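Long-range contacts in enoyl-CoA hydratase (Mycolicibacterium smegmatis, PDB 7MCM), which probably hydrates enoyl-CoA thioesters to (3S)-3-hydroxyacyl-CoA, a step of fatty acid oxidation, as a member of the crotonase family: residues Q17-D22 with S53-T58; A38-V43 with P99-R104. All blocks are in the same frame, centred on the assembly; numbering follows the deposited sequence.

How the contacts relate
Of the elements joined here, strand 16-21 comes first, followed by helix 33-48 and strand 54-59; contact 1 closes this beta-alpha-beta unit by pairing its two strands side by side. The helix supplies residues 38-43 to contact 2, whose partner, helix 97-104, lies beyond the second strand, so the segments alternate and the two loops cross rather than nest. Contact 1 belongs to the sheet, contact 2 to the helical layer on one of its faces, and their centres are about 12 Å apart. Trp19 joins them: its six-membered ring reaches the helix, with CZ2 3.4 Å from Ala42 O and CZ3 3.9 Å from Phe39 CE1.

Contact 1. Residues Q17-D22 with S53-T58; sequences QTWTID and SVVILT
Gln17 to Ile21 and Val54 to Thr58 run as parallel neighbouring strands, their axes 4.6 Å apart at closest and turned 21° against each other. Five backbone hydrogen bonds form the ladder: Gln17 N to Val54 O, Ile56 N to Gln17 O, Trp19 N to Ile56 O, Thr58 N to Trp19 O and Ile21 N to Thr58 O. Trp19 dominates one face of the pair. Val55 CG1 sits over its indole, 3.6 Å from the centroid of the five-membered ring and 16° off the ring normal, a CH-pi contact. CG2 of the same valine lies 3.6 Å from Trp19 CZ2, so the branched residue meets the ring with both methyls, the two side chains crossing at about a right angle. The rotation of the indole is fixed by a bond within its own strand: Trp19 NE1 donates to Gln17 OE1 at 2.9 Å, nearly straight at 171° and in the ring plane. A buried N-H is thereby satisfied by an amide oxygen. Further along, Leu57 CD1 packs 4.0 Å from Trp19 CB and equally close to Ile21 CG1. Leucine suits this place because one methyl of its branched end fills the space beside both neighbours.

Beta-branched residues hold the other face. Thr20 and Thr58 stand next to each other with their side chains directed alike, Thr20 OG1 3.9 Å from Thr58 CG2; Thr58 OG1 bonds to Ala112 O of the next strand. His202 of helix 197-209 packs against Thr18 and Ile56, whereas helix 33-48 covers Trp19. Two parallel strands linked by a helix on one face make a classic beta-alpha-beta crossover, a building unit of the crotonase fold's core sheet.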
ATOM      1  N   GLN B  17       9.900 -28.908  16.734  1.00 37.66           N
ATOM      2  CA  GLN B  17      11.081 -28.469  17.463  1.00 42.99           C
ATOM      3  C   GLN B  17      10.650 -27.549  18.589  1.00 39.33           C
ATOM      4  O   GLN B  17       9.744 -26.728  18.420  1.00 36.17           O
ATOM      5  CB  GLN B  17      12.073 -27.718  16.571  1.00 40.34           C
ATOM      6  CG  GLN B  17      13.024 -28.566  15.798  1.00 49.86           C
ATOM      7  CD  GLN B  17      14.074 -27.739  15.085  1.00 48.98           C
ATOM      8  OE1 GLN B  17      13.993 -26.511  15.054  1.00 42.15           O
ATOM      9  NE2 GLN B  17      15.051 -28.409  14.488  1.00 47.68           N
ATOM     10  N   THR B  18      11.300 -27.679  19.737  1.00 37.72           N
ATOM     11  CA  THR B  18      11.116 -26.725  20.818  1.00 34.01           C
ATOM     12  C   THR B  18      12.386 -25.904  20.964  1.00 39.75           C
ATOM     13  O   THR B  18      13.490 -26.461  21.033  1.00 37.06           O
ATOM     14  CB  THR B  18      10.765 -27.430  22.124  1.00 39.53           C
ATOM     15  OG1 THR B  18       9.596 -28.223  21.920  1.00 40.69           O
ATOM     16  CG2 THR B  18      10.466 -26.404  23.213  1.00 36.62           C
ATOM     17  N   TRP B  19      12.226 -24.586  20.971  1.00 36.71           N
ATOM     18  CA  TRP B  19      13.307 -23.641  21.220  1.00 36.87           C
ATOM     19  C   TRP B  19      13.080 -23.055  22.604  1.00 35.87           C
ATOM     20  O   TRP B  19      12.040 -22.436  22.850  1.00 31.09           O
ATOM     21  CB  TRP B  19      13.321 -22.525  20.178  1.00 36.70           C
ATOM     22  CG  TRP B  19      13.455 -22.973  18.753  1.00 36.63           C
ATOM     23  CD1 TRP B  19      13.663 -24.244  18.297  1.00 40.31           C
ATOM     24  CD2 TRP B  19      13.388 -22.136  17.594  1.00 32.71           C
ATOM     25  NE1 TRP B  19      13.742 -24.246  16.924  1.00 36.17           N
ATOM     26  CE2 TRP B  19      13.574 -22.962  16.470  1.00 35.48           C
ATOM     27  CE3 TRP B  19      13.195 -20.760  17.401  1.00 35.16           C
ATOM     28  CZ2 TRP B  19      13.578 -22.459  15.168  1.00 37.36           C
ATOM     29  CZ3 TRP B  19      13.195 -20.265  16.113  1.00 35.84           C
ATOM     30  CH2 TRP B  19      13.374 -21.111  15.010  1.00 35.15           C
ATOM     31  N   THR B  20      14.040 -23.259  23.510  1.00 36.36           N
ATOM     32  CA  THR B  20      13.925 -22.771  24.877  1.00 35.62           C
ATOM     33  C   THR B  20      14.958 -21.667  25.074  1.00 38.12           C
ATOM     34  O   THR B  20      16.168 -21.924  25.028  1.00 39.41           O
ATOM     35  CB  THR B  20      14.121 -23.892  25.895  1.00 40.20           C
ATOM     36  OG1 THR B  20      13.225 -24.969  25.605  1.00 38.86           O
ATOM     37  CG2 THR B  20      13.817 -23.378  27.279  1.00 37.33           C
ATOM     38  N   ILE B  21      14.468 -20.440  25.295  1.00 39.11           N
ATOM     39  CA  ILE B  21      15.345 -19.324  25.622  1.00 33.44           C
ATOM     40  C   ILE B  21      16.021 -19.618  26.945  1.00 35.73           C
ATOM     41  O   ILE B  21      15.353 -19.934  27.936  1.00 37.71           O
ATOM     42  CB  ILE B  21      14.535 -18.023  25.708  1.00 33.97           C
ATOM     43  CG1 ILE B  21      13.764 -17.774  24.406  1.00 32.91           C
ATOM     44  CG2 ILE B  21      15.462 -16.837  26.081  1.00 32.94           C
ATOM     45  CD1 ILE B  21      12.674 -16.713  24.542  1.00 28.32           C
ATOM     46  N   ASP B  22      17.362 -19.531  26.975  1.00 34.84           N
ATOM     47  CA  ASP B  22      18.090 -19.912  28.194  1.00 36.83           C
ATOM     48  C   ASP B  22      19.232 -18.910  28.432  1.00 41.57           C
ATOM     49  O   ASP B  22      20.402 -19.170  28.147  1.00 41.11           O
ATOM     50  CB  ASP B  22      18.587 -21.365  28.099  1.00 43.48           C
ATOM     51  CG  ASP B  22      18.937 -21.971  29.468  1.00 48.27           C
ATOM     52  OD1 ASP B  22      18.885 -21.245  30.486  1.00 46.32           O
ATOM     53  OD2 ASP B  22      19.256 -23.184  29.525  1.00 54.31           O
ATOM     54  N   SER B  53       7.967 -28.988  10.897  1.00 34.97           N
ATOM     55  CA  SER B  53       6.710 -28.345  10.534  1.00 39.25           C
ATOM     56  C   SER B  53       6.199 -27.336  11.550  1.00 34.25           C
ATOM     57  O   SER B  53       5.350 -26.518  11.190  1.00 37.78           O
ATOM     58  CB  SER B  53       5.608 -29.397  10.311  1.00 36.79           C
ATOM     59  OG  SER B  53       5.778 -30.064   9.074  1.00 42.21           O
ATOM     60  N   VAL B  54       6.643 -27.392  12.804  1.00 33.20           N
ATOM     61  CA  VAL B  54       6.166 -26.500  13.862  1.00 34.87           C
ATOM     62  C   VAL B  54       7.326 -26.232  14.811  1.00 37.87           C
ATOM     63  O   VAL B  54       8.118 -27.137  15.100  1.00 31.69           O
ATOM     64  CB  VAL B  54       4.980 -27.103  14.653  1.00 30.37           C
ATOM     65  CG1 VAL B  54       4.367 -26.060  15.573  1.00 28.99           C
ATOM     66  CG2 VAL B  54       3.928 -27.680  13.739  1.00 39.25           C
ATOM     67  N   VAL B  55       7.408 -24.996  15.308  1.00 32.71           N
ATOM     68  CA  VAL B  55       8.322 -24.609  16.386  1.00 34.00           C
ATOM     69  C   VAL B  55       7.481 -24.164  17.570  1.00 28.95           C
ATOM     70  O   VAL B  55       6.516 -23.411  17.401  1.00 29.33           O
ATOM     71  CB  VAL B  55       9.297 -23.488  15.957  1.00 27.23           C
ATOM     72  CG1 VAL B  55       9.998 -22.840  17.173  1.00 28.72           C
ATOM     73  CG2 VAL B  55      10.339 -24.022  15.002  1.00 30.77           C
ATOM     74  N   ILE B  56       7.814 -24.678  18.754  1.00 31.60           N
ATOM     75  CA  ILE B  56       7.304 -24.165  20.024  1.00 30.91           C
ATOM     76  C   ILE B  56       8.406 -23.322  20.661  1.00 35.54           C
ATOM     77  O   ILE B  56       9.503 -23.825  20.931  1.00 30.06           O
ATOM     78  CB  ILE B  56       6.895 -25.299  20.973  1.00 29.23           C
ATOM     79  CG1 ILE B  56       5.714 -26.108  20.412  1.00 30.64           C
ATOM     80  CG2 ILE B  56       6.604 -24.722  22.360  1.00 29.96           C
ATOM     81  CD1 ILE B  56       5.427 -27.396  21.212  1.00 29.79           C
ATOM     82  N   LEU B  57       8.118 -22.054  20.933  1.00 30.17           N
ATOM     83  CA  LEU B  57       9.085 -21.142  21.541  1.00 28.70           C
ATOM     84  C   LEU B  57       8.686 -20.876  22.985  1.00 28.01           C
ATOM     85  O   LEU B  57       7.556 -20.468  23.253  1.00 26.90           O
ATOM     86  CB  LEU B  57       9.166 -19.827  20.760  1.00 30.49           C
ATOM     87  CG  LEU B  57      10.079 -18.736  21.334  1.00 28.17           C
ATOM     88  CD1 LEU B  57      11.548 -19.183  21.334  1.00 32.07           C
ATOM     89  CD2 LEU B  57       9.881 -17.448  20.545  1.00 28.67           C
ATOM     90  N   THR B  58       9.614 -21.099  23.916  1.00 28.87           N
ATOM     91  CA  THR B  58       9.294 -20.971  25.329  1.00 27.32           C
ATOM     92  C   THR B  58      10.569 -20.570  26.072  1.00 30.97           C
ATOM     93  O   THR B  58      11.652 -20.498  25.487  1.00 31.78           O
ATOM     94  CB  THR B  58       8.693 -22.282  25.855  1.00 28.73           C
ATOM     95  OG1 THR B  58       8.022 -22.062  27.095  1.00 29.43           O
ATOM     96  CG2 THR B  58       9.761 -23.340  26.028  1.00 35.98           C
TER

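Contact 2. Residues A38-V43 with P99-R104; sequences AFDAAV and PRALQR
Ala101 provides the close spot between helices 38-43 and 99-104, which run almost parallel, 4° apart, with axes 9.5 Å from each other. Its small methyl lets the backbones approach: Ala101 CB lies 3.8 Å from Phe39 CD2 and 3.6 Å from Asp40 OD1, and Val43 CG1 comes to 3.4 Å from Ala101 O. Phe39 CG stands anti to the backbone N (chi1 -165°), and the ring presents its edge to the second helix, where Leu102 CG lies in the ring plane, 3.8 Å from Phe39 CZ. Phe39, Val43, Ala101 and Leu102 form the buried side, and beyond them Leu102 reaches Leu124 and Met127 of helix 120-127.

Charge and water take over on the looser, more exposed side. Arg104 NH2 forms a salt bridge with Asp40 OD1 at 2.7 Å; the oxygen lies near the guanidinium plane, but the donor reaches it from 45° above the carboxylate plane. A water spans the same pair, donating to Asp40 OD1 and accepting from Arg104 NH1. Val43 CG1 also packs 4.0 Å from Arg104 CG. Since Asp40 OD2 pairs with Arg97 and Arg104 NE with Asp44, the bridge belongs to a small network of alternating charges, which probably keeps both side chains ionised and ties the two helices together at the border of their apolar interface.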
ATOM      1  N   ALA B  38      22.018 -17.047  17.704  1.00 42.36           N
ATOM      2  CA  ALA B  38      21.425 -18.381  17.801  1.00 40.58           C
ATOM      3  C   ALA B  38      20.016 -18.411  17.215  1.00 37.97           C
ATOM      4  O   ALA B  38      19.605 -19.406  16.609  1.00 36.47           O
ATOM      5  CB  ALA B  38      21.392 -18.825  19.261  1.00 37.75           C
ATOM      6  N   PHE B  39      19.257 -17.334  17.408  1.00 38.14           N
ATOM      7  CA  PHE B  39      17.910 -17.266  16.862  1.00 36.90           C
ATOM      8  C   PHE B  39      17.955 -17.226  15.339  1.00 38.67           C
ATOM      9  O   PHE B  39      17.208 -17.950  14.673  1.00 39.71           O
ATOM     10  CB  PHE B  39      17.182 -16.054  17.447  1.00 33.34           C
ATOM     11  CG  PHE B  39      15.688 -16.074  17.239  1.00 33.71           C
ATOM     12  CD1 PHE B  39      14.868 -16.811  18.080  1.00 32.31           C
ATOM     13  CD2 PHE B  39      15.112 -15.348  16.218  1.00 38.11           C
ATOM     14  CE1 PHE B  39      13.493 -16.835  17.900  1.00 34.28           C
ATOM     15  CE2 PHE B  39      13.730 -15.367  16.019  1.00 39.16           C
ATOM     16  CZ  PHE B  39      12.922 -16.112  16.864  1.00 39.52           C
ATOM     17  N   ASP B  40      18.851 -16.409  14.773  1.00 38.63           N
ATOM     18  CA  ASP B  40      19.101 -16.453  13.335  1.00 45.33           C
ATOM     19  C   ASP B  40      19.392 -17.875  12.869  1.00 41.22           C
ATOM     20  O   ASP B  40      18.771 -18.368  11.924  1.00 37.56           O
ATOM     21  CB  ASP B  40      20.270 -15.539  12.965  1.00 43.42           C
ATOM     22  CG  ASP B  40      19.829 -14.144  12.576  1.00 48.87           C
ATOM     23  OD1 ASP B  40      18.681 -13.969  12.110  1.00 51.60           O
ATOM     24  OD2 ASP B  40      20.641 -13.211  12.738  1.00 56.97           O
ATOM     25  N   ALA B  41      20.341 -18.548  13.528  1.00 43.28           N
ATOM     26  CA  ALA B  41      20.740 -19.889  13.099  1.00 40.17           C
ATOM     27  C   ALA B  41      19.581 -20.879  13.204  1.00 39.91           C
ATOM     28  O   ALA B  41      19.389 -21.713  12.313  1.00 41.80           O
ATOM     29  CB  ALA B  41      21.934 -20.372  13.921  1.00 44.45           C
ATOM     30  N   ALA B  42      18.794 -20.796  14.284  1.00 41.40           N
ATOM     31  CA  ALA B  42      17.684 -21.726  14.476  1.00 38.05           C
ATOM     32  C   ALA B  42      16.635 -21.567  13.384  1.00 40.08           C
ATOM     33  O   ALA B  42      16.111 -22.561  12.866  1.00 39.95           O
ATOM     34  CB  ALA B  42      17.057 -21.523  15.855  1.00 31.83           C
ATOM     35  N   VAL B  43      16.306 -20.325  13.027  1.00 35.46           N
ATOM     36  CA  VAL B  43      15.357 -20.093  11.941  1.00 39.26           C
ATOM     37  C   VAL B  43      15.893 -20.667  10.636  1.00 39.62           C
ATOM     38  O   VAL B  43      15.182 -21.372   9.910  1.00 33.48           O
ATOM     39  CB  VAL B  43      15.035 -18.592  11.809  1.00 32.65           C
ATOM     40  CG1 VAL B  43      14.289 -18.314  10.490  1.00 33.28           C
ATOM     41  CG2 VAL B  43      14.172 -18.150  12.975  1.00 32.17           C
ATOM     42  N   PRO B  99      12.926  -9.839  14.849  1.00 41.60           N
ATOM     43  CA  PRO B  99      11.709  -9.733  14.030  1.00 38.27           C
ATOM     44  C   PRO B  99      11.930 -10.148  12.591  1.00 37.36           C
ATOM     45  O   PRO B  99      11.083 -10.833  12.003  1.00 38.62           O
ATOM     46  CB  PRO B  99      11.352  -8.243  14.122  1.00 47.09           C
ATOM     47  CG  PRO B  99      12.049  -7.752  15.306  1.00 40.70           C
ATOM     48  CD  PRO B  99      13.256  -8.561  15.507  1.00 46.72           C
ATOM     49  N   ARG B 100      13.063  -9.759  12.007  1.00 38.38           N
ATOM     50  CA  ARG B 100      13.324 -10.106  10.620  1.00 38.99           C
ATOM     51  C   ARG B 100      13.534 -11.604  10.468  1.00 40.35           C
ATOM     52  O   ARG B 100      13.166 -12.176   9.436  1.00 40.80           O
ATOM     53  CB  ARG B 100      14.540  -9.336  10.105  1.00 39.64           C
ATOM     54  CG  ARG B 100      14.319  -7.826  10.049  1.00 41.55           C
ATOM     55  CD  ARG B 100      15.399  -7.120   9.261  1.00 48.69           C
ATOM     56  NE  ARG B 100      15.228  -5.673   9.307  1.00 55.79           N
ATOM     57  CZ  ARG B 100      14.378  -4.994   8.547  1.00 57.77           C
ATOM     58  NH1 ARG B 100      13.595  -5.606   7.670  1.00 47.96           N
ATOM     59  NH2 ARG B 100      14.294  -3.673   8.689  1.00 52.64           N
ATOM     60  N   ALA B 101      14.117 -12.255  11.479  1.00 37.48           N
ATOM     61  CA  ALA B 101      14.267 -13.708  11.425  1.00 42.71           C
ATOM     62  C   ALA B 101      12.906 -14.399  11.414  1.00 45.22           C
ATOM     63  O   ALA B 101      12.658 -15.309  10.609  1.00 40.44           O
ATOM     64  CB  ALA B 101      15.125 -14.193  12.595  1.00 40.85           C
ATOM     65  N   LEU B 102      11.993 -13.960  12.286  1.00 40.18           N
ATOM     66  CA  LEU B 102      10.668 -14.567  12.317  1.00 40.85           C
ATOM     67  C   LEU B 102       9.927 -14.315  11.017  1.00 41.49           C
ATOM     68  O   LEU B 102       9.120 -15.148  10.589  1.00 45.22           O
ATOM     69  CB  LEU B 102       9.884 -14.026  13.510  1.00 44.72           C
ATOM     70  CG  LEU B 102      10.037 -14.870  14.768  1.00 42.67           C
ATOM     71  CD1 LEU B 102       9.228 -14.257  15.878  1.00 34.14           C
ATOM     72  CD2 LEU B 102       9.613 -16.318  14.500  1.00 32.72           C
ATOM     73  N   GLN B 103      10.216 -13.185  10.363  1.00 40.02           N
ATOM     74  CA  GLN B 103       9.602 -12.874   9.079  1.00 41.54           C
ATOM     75  C   GLN B 103      10.033 -13.838   7.995  1.00 42.64           C
ATOM     76  O   GLN B 103       9.277 -14.069   7.051  1.00 40.33           O
ATOM     77  CB  GLN B 103       9.963 -11.453   8.641  1.00 42.57           C
ATOM     78  CG  GLN B 103       9.124 -10.339   9.239  1.00 55.37           C
ATOM     79  CD  GLN B 103       7.650 -10.479   8.888  1.00 59.23           C
ATOM     80  OE1 GLN B 103       6.819 -10.838   9.727  1.00 57.81           O
ATOM     81  NE2 GLN B 103       7.319 -10.184   7.628  1.00 58.82           N
ATOM     82  N   ARG B 104      11.251 -14.361   8.071  1.00 42.55           N
ATOM     83  CA  ARG B 104      11.693 -15.324   7.078  1.00 41.45           C
ATOM     84  C   ARG B 104      11.530 -16.764   7.550  1.00 40.98           C
ATOM     85  O   ARG B 104      11.837 -17.691   6.788  1.00 40.18           O
ATOM     86  CB  ARG B 104      13.141 -15.037   6.660  1.00 44.19           C
ATOM     87  CG  ARG B 104      14.175 -15.445   7.671  1.00 47.10           C
ATOM     88  CD  ARG B 104      15.609 -15.319   7.135  1.00 49.96           C
ATOM     89  NE  ARG B 104      16.569 -15.741   8.152  1.00 44.71           N
ATOM     90  CZ  ARG B 104      17.063 -14.934   9.084  1.00 50.35           C
ATOM     91  NH1 ARG B 104      16.750 -13.647   9.123  1.00 45.03           N
ATOM     92  NH2 ARG B 104      17.890 -15.431  10.003  1.00 49.83           N
TER
HETATM   93  O   HOH W   1      17.547 -11.757  11.179  1.00 44.99           O